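Local coordinates for protein tryparedoxin II (Crithidia fasciculata, PDB 1I5G) that probably passes electrons from trypanothione to partner proteins as a thioredoxin-like dithiol carrier, and binds glutathionylspermidine, at residues Y34-W39 against K78-K83. The protein carries 1 engineered substitution. Sequence-based numbering, arbitrary orientation.
With TS5 (glutathionylspermidine), chain C.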
ATOM      1  N   TYR A  34       2.024   0.923   0.035  1.00  2.67           N
ATOM      2  CA  TYR A  34       2.177   2.323  -0.328  1.00  3.01           C
ATOM      3  C   TYR A  34       2.707   3.099   0.863  1.00  2.71           C
ATOM      4  O   TYR A  34       2.019   3.385   1.841  1.00  2.28           O
ATOM      5  CB  TYR A  34       0.812   2.922  -0.760  1.00  2.57           C
ATOM      6  CG  TYR A  34       0.824   4.406  -1.097  1.00  2.23           C
ATOM      7  CD1 TYR A  34       1.932   4.960  -1.700  1.00  3.14           C
ATOM      8  CD2 TYR A  34      -0.242   5.256  -0.811  1.00  3.48           C
ATOM      9  CE1 TYR A  34       1.990   6.269  -2.018  1.00  2.46           C
ATOM     10  CE2 TYR A  34      -0.179   6.578  -1.129  1.00  2.87           C
ATOM     11  CZ  TYR A  34       0.941   7.106  -1.740  1.00  2.74           C
ATOM     12  OH  TYR A  34       1.055   8.456  -2.055  1.00  3.39           O
ATOM     13  N   PHE A  35       3.981   3.452   0.797  1.00  2.05           N
ATOM     14  CA  PHE A  35       4.681   4.220   1.826  1.00  2.50           C
ATOM     15  C   PHE A  35       4.486   5.689   1.531  1.00  2.27           C
ATOM     16  O   PHE A  35       4.905   6.181   0.462  1.00  2.59           O
ATOM     17  CB  PHE A  35       6.166   3.817   1.814  1.00  2.37           C
ATOM     18  CG  PHE A  35       6.373   2.365   2.217  1.00  3.04           C
ATOM     19  CD1 PHE A  35       6.201   1.347   1.303  1.00  2.91           C
ATOM     20  CD2 PHE A  35       6.742   2.022   3.514  1.00  3.62           C
ATOM     21  CE1 PHE A  35       6.382   0.020   1.684  1.00  3.29           C
ATOM     22  CE2 PHE A  35       6.915   0.723   3.887  1.00  4.46           C
ATOM     23  CZ  PHE A  35       6.736  -0.255   2.974  1.00  3.77           C
ATOM     24  N   SER A  36       3.845   6.396   2.456  1.00  2.73           N
ATOM     25  CA  SER A  36       3.470   7.785   2.210  1.00  2.56           C
ATOM     26  C   SER A  36       3.147   8.476   3.533  1.00  2.99           C
ATOM     27  O   SER A  36       3.012   7.807   4.566  1.00  3.01           O
ATOM     28  CB  SER A  36       2.193   7.744   1.356  1.00  3.46           C
ATOM     29  OG  SER A  36       1.870   8.987   0.763  1.00  5.07           O
ATOM     30  N   ALA A  37       2.989   9.789   3.518  1.00  2.94           N
ATOM     31  CA  ALA A  37       2.634  10.574   4.687  1.00  2.67           C
ATOM     32  C   ALA A  37       2.199  11.966   4.271  1.00  4.34           C
ATOM     33  O   ALA A  37       2.655  12.472   3.250  1.00  6.29           O
ATOM     34  CB  ALA A  37       3.792  10.713   5.679  1.00  3.62           C
ATOM     35  N   SER A  38       1.322  12.561   5.074  1.00  5.00           N
ATOM     36  CA  SER A  38       0.822  13.870   4.695  1.00  7.13           C
ATOM     37  C   SER A  38       1.871  14.960   4.886  1.00  6.88           C
ATOM     38  O   SER A  38       1.723  16.024   4.263  1.00  8.06           O
ATOM     39  CB  SER A  38      -0.481  14.200   5.405  1.00  8.54           C
ATOM     40  OG  SER A  38      -0.184  14.419   6.746  1.00  9.59           O
ATOM     41  N   TRP A  39       2.921  14.790   5.679  1.00  4.87           N
ATOM     42  CA  TRP A  39       3.927  15.847   5.836  1.00  5.37           C
ATOM     43  C   TRP A  39       4.775  15.953   4.583  1.00  5.91           C
ATOM     44  O   TRP A  39       5.502  16.940   4.471  1.00  7.37           O
ATOM     45  CB  TRP A  39       4.811  15.539   7.027  1.00  5.39           C
ATOM     46  CG  TRP A  39       5.624  14.284   6.972  1.00  5.19           C
ATOM     47  CD1 TRP A  39       5.326  13.074   7.536  1.00  3.99           C
ATOM     48  CD2 TRP A  39       6.898  14.069   6.343  1.00  5.01           C
ATOM     49  NE1 TRP A  39       6.302  12.144   7.283  1.00  5.38           N
ATOM     50  CE2 TRP A  39       7.296  12.729   6.549  1.00  5.83           C
ATOM     51  CE3 TRP A  39       7.774  14.882   5.609  1.00  5.62           C
ATOM     52  CZ2 TRP A  39       8.481  12.203   6.076  1.00  5.68           C
ATOM     53  CZ3 TRP A  39       8.962  14.318   5.141  1.00  5.96           C
ATOM     54  CH2 TRP A  39       9.304  13.020   5.380  1.00  5.88           C
ATOM     55  N   LYS A  78      -5.120   9.729  10.595  1.00  5.14           N
ATOM     56  CA  LYS A  78      -6.563   9.629  10.432  1.00  5.86           C
ATOM     57  C   LYS A  78      -7.055  10.486   9.284  1.00  5.97           C
ATOM     58  O   LYS A  78      -7.808  10.006   8.453  1.00  5.37           O
ATOM     59  CB  LYS A  78      -7.237  10.083  11.728  1.00  9.32           C
ATOM     60  CG  LYS A  78      -8.737   9.816  11.744  1.00 12.35           C
ATOM     61  CD  LYS A  78      -9.436  10.172  13.067  1.00 15.36           C
ATOM     62  CE  LYS A  78     -10.978  10.244  12.896  1.00 17.47           C
ATOM     63  NZ  LYS A  78     -11.695  10.609  14.160  1.00 20.66           N
ATOM     64  N   ASP A  79      -6.636  11.747   9.231  1.00  5.65           N
ATOM     65  CA  ASP A  79      -7.080  12.648   8.181  1.00  7.27           C
ATOM     66  C   ASP A  79      -6.574  12.271   6.793  1.00  5.27           C
ATOM     67  O   ASP A  79      -7.300  12.414   5.803  1.00  6.82           O
ATOM     68  CB  ASP A  79      -6.612  14.081   8.509  1.00  8.38           C
ATOM     69  CG  ASP A  79      -7.251  14.672   9.765  1.00 12.13           C
ATOM     70  OD1 ASP A  79      -8.290  14.163  10.215  1.00 14.26           O
ATOM     71  OD2 ASP A  79      -6.694  15.653  10.301  1.00 15.08           O
ATOM     72  N   TYR A  80      -5.337  11.783   6.682  1.00  4.49           N
ATOM     73  CA  TYR A  80      -4.755  11.459   5.401  1.00  4.08           C
ATOM     74  C   TYR A  80      -5.354  10.150   4.884  1.00  3.90           C
ATOM     75  O   TYR A  80      -5.739  10.073   3.734  1.00  3.85           O
ATOM     76  CB  TYR A  80      -3.247  11.312   5.642  1.00  4.44           C
ATOM     77  CG  TYR A  80      -2.415  11.153   4.377  1.00  4.35           C
ATOM     78  CD1 TYR A  80      -2.684  11.885   3.226  1.00  5.41           C
ATOM     79  CD2 TYR A  80      -1.347  10.274   4.343  1.00  4.89           C
ATOM     80  CE1 TYR A  80      -1.924  11.753   2.065  1.00  4.65           C
ATOM     81  CE2 TYR A  80      -0.583  10.136   3.187  1.00  4.10           C
ATOM     82  CZ  TYR A  80      -0.884  10.880   2.047  1.00  4.98           C
ATOM     83  OH  TYR A  80      -0.143  10.774   0.891  1.00  4.81           O
ATOM     84  N   TYR A  81      -5.435   9.125   5.731  1.00  3.42           N
ATOM     85  CA  TYR A  81      -6.023   7.860   5.318  1.00  3.54           C
ATOM     86  C   TYR A  81      -7.492   8.023   4.963  1.00  4.74           C
ATOM     87  O   TYR A  81      -7.957   7.357   4.057  1.00  4.64           O
ATOM     88  CB  TYR A  81      -5.817   6.776   6.382  1.00  2.98           C
ATOM     89  CG  TYR A  81      -6.473   5.475   5.997  1.00  2.90           C
ATOM     90  CD1 TYR A  81      -6.240   4.859   4.764  1.00  3.58           C
ATOM     91  CD2 TYR A  81      -7.365   4.839   6.849  1.00  3.58           C
ATOM     92  CE1 TYR A  81      -6.885   3.675   4.437  1.00  2.70           C
ATOM     93  CE2 TYR A  81      -8.003   3.658   6.517  1.00  3.51           C
ATOM     94  CZ  TYR A  81      -7.768   3.068   5.296  1.00  3.03           C
ATOM     95  OH  TYR A  81      -8.415   1.900   5.001  1.00  3.54           O
ATOM     96  N   ALA A  82      -8.228   8.897   5.644  1.00  4.29           N
ATOM     97  CA  ALA A  82      -9.624   9.149   5.267  1.00  5.71           C
ATOM     98  C   ALA A  82      -9.795   9.621   3.831  1.00  6.19           C
ATOM     99  O   ALA A  82     -10.903   9.466   3.288  1.00  8.10           O
ATOM    100  CB  ALA A  82     -10.240  10.184   6.220  1.00  7.06           C
ATOM    101  N   LYS A  83      -8.771  10.157   3.162  1.00  5.44           N
ATOM    102  CA  LYS A  83      -8.835  10.566   1.752  1.00  7.95           C
ATOM    103  C   LYS A  83      -8.707   9.383   0.815  1.00  8.34           C
ATOM    104  O   LYS A  83      -8.885   9.551  -0.386  1.00  9.13           O
ATOM    105  CB  LYS A  83      -7.710  11.543   1.414  1.00  9.32           C
ATOM    106  CG  LYS A  83      -7.754  12.794   2.285  1.00 11.18           C
ATOM    107  CD  LYS A  83      -6.628  13.805   2.092  1.00 12.90           C
ATOM    108  CE  LYS A  83      -6.792  15.102   2.912  1.00 15.53           C
ATOM    109  NZ  LYS A  83      -5.648  16.041   2.623  1.00 18.56           N
TER
HETATM  110  N1  TS5 C 401      11.649  13.462  -5.596  1.00 10.83           N
HETATM  111  CA1 TS5 C 401      11.558  12.157  -4.902  1.00 10.18           C
HETATM  112  C1  TS5 C 401      10.237  11.497  -5.198  1.00 10.14           C
HETATM  113  OE1 TS5 C 401      10.106  10.265  -5.016  1.00 12.30           O
HETATM  114  OE2 TS5 C 401       9.290  12.213  -5.609  1.00 10.33           O
HETATM  115  CB1 TS5 C 401      11.696  12.246  -3.380  1.00  9.43           C
HETATM  116  CG1 TS5 C 401      10.482  12.882  -2.713  1.00  8.16           C
HETATM  117  CD1 TS5 C 401      10.950  13.384  -1.377  1.00  7.50           C
HETATM  118  O1  TS5 C 401      11.689  14.449  -1.201  1.00  9.29           O
HETATM  119  N2  TS5 C 401      10.571  12.727  -0.283  1.00  6.24           N
HETATM  120  CA2 TS5 C 401      11.128  12.876   1.026  1.00  5.30           C
HETATM  121  C2  TS5 C 401      11.699  11.619   1.642  1.00  6.42           C
HETATM  122  O2  TS5 C 401      11.083  10.431   1.536  1.00  8.94           O
HETATM  123  CB2 TS5 C 401       9.990  13.305   1.953  1.00  4.86           C
HETATM  124  SG2 TS5 C 401       8.903  14.608   1.318  1.00  7.81           S
HETATM  125  N3  TS5 C 401      12.825  11.921   2.314  1.00  5.46           N
HETATM  126  CA3 TS5 C 401      13.405  10.900   3.163  1.00  7.37           C
HETATM  127  C3  TS5 C 401      14.793  10.501   2.732  1.00  8.60           C
HETATM  128  O3  TS5 C 401      15.000  10.464   1.437  1.00  9.81           O
HETATM  129  N1' TS5 C 401      15.810  10.195   3.525  1.00  9.52           N
HETATM  130  C1' TS5 C 401      16.910   9.399   3.038  1.00 13.19           C
HETATM  131  C2' TS5 C 401      18.142  10.278   3.175  1.00 14.88           C
HETATM  132  N2' TS5 C 401      20.618  10.302   2.882  1.00 18.43           N
HETATM  133  C3' TS5 C 401      19.420   9.471   2.936  1.00 16.51           C
HETATM  134  C4' TS5 C 401      21.855   9.575   2.631  1.00 20.62           C
HETATM  135  C5' TS5 C 401      23.128  10.295   3.085  1.00 22.54           C
HETATM  136  C6' TS5 C 401      24.392   9.442   2.980  1.00 23.64           C
HETATM  137  C7' TS5 C 401      25.666  10.267   2.819  1.00 24.23           C
HETATM  138  N3' TS5 C 401      26.922   9.524   2.783  1.00 25.32           N
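Tyr-80, on helix 74-81, lays its ring along the chain from Ser-36 to Ser-38, where strand 30-36 of the thioredoxin fold runs out into the loop leading to Cys-40. Trp-39, directly after Ser-38, belongs to the glutathionylspermidine pocket, its CZ3 3.5 Å from CB2 of the ligand. The CG of Tyr-80 stands anti to the backbone N (chi1 -172°), which carries the phenol off the helix and across the loop. The polar contact is made at the far end of the ring: Ser-36 OG lies at the ring edge, in its plane, and hydrogen-bonds Tyr-80 OH at 2.7 Å, either hydroxyl being able to donate. Tyr-34 OH sits 3.9 Å from Tyr-80 OH, and the two tyrosine side chains cross at about a right angle; Thr-47 OG1 of helix 41-57 hydrogen-bonds both phenols, giving these buried hydroxyls a common partner. Replacing Tyr-80 with an alanine would probably open a gap between helix 74-81 and the loop and leave Ser-36 OG without its phenol partner. Van der Waals contact follows the peptide backbone of the loop. Ala-37 C approaches Tyr-80 CE2 to 3.5 Å, while Ser-38 N lies over one face of the ring, towards its rim, and hydrogen-bonds Asp-71 OD1. Ser-38 CB makes a CH-pi contact, 4.0 Å from the centroid of the Tyr-80 ring and 23° off its normal.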